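Local coordinates for iron-only hydrogenase system regulator (Thermotoga maritima, PDB 2NZC), which probably regulates the iron-only hydrogenase system and has a small alpha/beta fold whose sheets pair across a two-fold axis in the crystal, at the interface of chains A and B. Numbering follows the deposited sequence. Chains: chain A/B, Hypothetical protein.

The interface of chains A and B. Residues chain A 7, 82; chain B 13, 43, 45-46, 48, 50.
A:Phe7 lays one face of its ring against B:Val43, whose CG1 methyl sits almost over the ring centre, 3.5 Å from the centroid, in a CH-pi contact. That methyl is anti to the backbone N of B:Val43 (chi1 -176°), which turns it toward chain A, and it touches A:Leu82 as well, with CD2 of the leucine 3.8 Å from CG1. The two aliphatic side chains meet tip to tip, so B:Val43 links the aromatic and leucine halves of the patch. A:Leu82 is the more deeply packed of the two chain A residues, its methyls parting to different neighbours. CD1 lies 3.6 Å from CG1 of B:Ile50 and 3.8 Å from CG1 of B:Val13, while CD2 rests 3.6 Å from CG of B:Glu46. The looser side is marked by selenomethionine B:Met48, whose selenium passes alongside 4.0 Å from A:Leu82 CG; like B:Val13 and B:Glu45, it loses little surface to chain A.

The rim of the ring is equally close but more polar. The carboxylate carbon of B:Glu45 lies at the ring edge, in plane, with the carboxylate turned 71° out of the ring plane and OE2 3.6 Å from CZ of A:Phe7; this acidic group would probably favour the electropositive edge. B:Glu46 bends at chi2 (-52°), bringing its CG methylene into contact with both CD1 of the ring and CD2 of A:Leu82, while its OE1 approaches CE1. Replacing A:Phe7 with an alanine would probably leave the B:Val43 methyl without its aromatic cover and the two glutamate chains freer to turn.

The patch joins strand 6-15 and the segment just after strand 75-81 of chain A to the end of strand 35-43, the 3-10 turn 44-46 and the strands 6-15 and 48-57 of chain B. It lies toward one end of a two-fold sheet-to-sheet interface, with helices on the outer sides, and its twin repeats with the chains exchanged; the pairing may reflect a dimer, though crystal packing could also produce it.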
# COMPACT_ATOMS: atom_id res chain seq x y z
N PHE A 7 -13.19 -12.58 2.37
CA PHE A 7 -12.02 -11.81 1.97
C PHE A 7 -11.04 -12.67 1.19
O PHE A 7 -10.84 -13.85 1.52
CB PHE A 7 -11.33 -11.21 3.20
CG PHE A 7 -12.15 -10.17 3.89
CD1 PHE A 7 -13.11 -10.53 4.83
CD2 PHE A 7 -11.97 -8.83 3.58
CE1 PHE A 7 -13.90 -9.56 5.45
CE2 PHE A 7 -12.75 -7.86 4.19
CZ PHE A 7 -13.70 -8.23 5.13
N LEU A 82 -8.63 -15.29 2.71
CA LEU A 82 -8.18 -14.83 4.02
C LEU A 82 -8.39 -15.93 5.06
O LEU A 82 -7.50 -16.20 5.87
CB LEU A 82 -8.91 -13.55 4.41
CG LEU A 82 -8.48 -12.93 5.74
CD1 LEU A 82 -7.22 -12.14 5.54
CD2 LEU A 82 -9.58 -12.06 6.33
N VAL B 13 -0.76 -13.54 6.25
CA VAL B 13 -2.02 -13.40 6.97
C VAL B 13 -1.81 -13.81 8.44
O VAL B 13 -1.38 -14.93 8.73
CB VAL B 13 -3.17 -14.20 6.33
CG1 VAL B 13 -4.45 -14.15 7.21
CG2 VAL B 13 -3.50 -13.66 4.94
N VAL B 43 -8.08 -6.56 8.96
CA VAL B 43 -9.41 -6.96 8.59
C VAL B 43 -10.08 -7.24 9.92
O VAL B 43 -10.11 -8.37 10.38
CB VAL B 43 -9.43 -8.27 7.74
CG1 VAL B 43 -10.87 -8.59 7.28
CG2 VAL B 43 -8.41 -8.23 6.58
N GLU B 45 -13.13 -7.34 10.81
CA GLU B 45 -14.32 -8.24 10.72
C GLU B 45 -14.02 -9.70 11.04
O GLU B 45 -14.92 -10.46 11.40
CB GLU B 45 -14.89 -8.23 9.32
CG GLU B 45 -15.83 -7.10 9.01
CD GLU B 45 -16.42 -7.25 7.62
OE1 GLU B 45 -17.03 -8.31 7.34
OE2 GLU B 45 -16.26 -6.30 6.81
N GLU B 46 -12.75 -10.08 10.89
CA GLU B 46 -12.29 -11.46 11.01
C GLU B 46 -11.24 -11.62 12.11
O GLU B 46 -10.70 -12.71 12.28
CB GLU B 46 -11.65 -11.90 9.67
CG GLU B 46 -12.55 -11.76 8.41
CD GLU B 46 -13.91 -12.42 8.56
OE1 GLU B 46 -14.90 -11.86 8.00
OE2 GLU B 46 -14.03 -13.47 9.22
N MSE B 48 -8.15 -10.36 11.96
CA MSE B 48 -6.93 -10.72 11.23
C MSE B 48 -6.22 -9.50 10.64
O MSE B 48 -6.82 -8.41 10.57
CB MSE B 48 -7.23 -11.68 10.07
CG MSE B 48 -8.19 -12.77 10.45
SE MSE B 48 -7.86 -14.36 9.41
CE MSE B 48 -9.11 -15.50 10.33
N ILE B 50 -3.51 -8.43 7.20
CA ILE B 50 -2.79 -8.83 6.00
C ILE B 50 -1.54 -7.97 5.94
O ILE B 50 -1.58 -6.76 6.22
CB ILE B 50 -3.67 -8.63 4.71
CG1 ILE B 50 -4.86 -9.58 4.76
CG2 ILE B 50 -2.85 -8.86 3.42
CD1 ILE B 50 -6.02 -9.17 3.81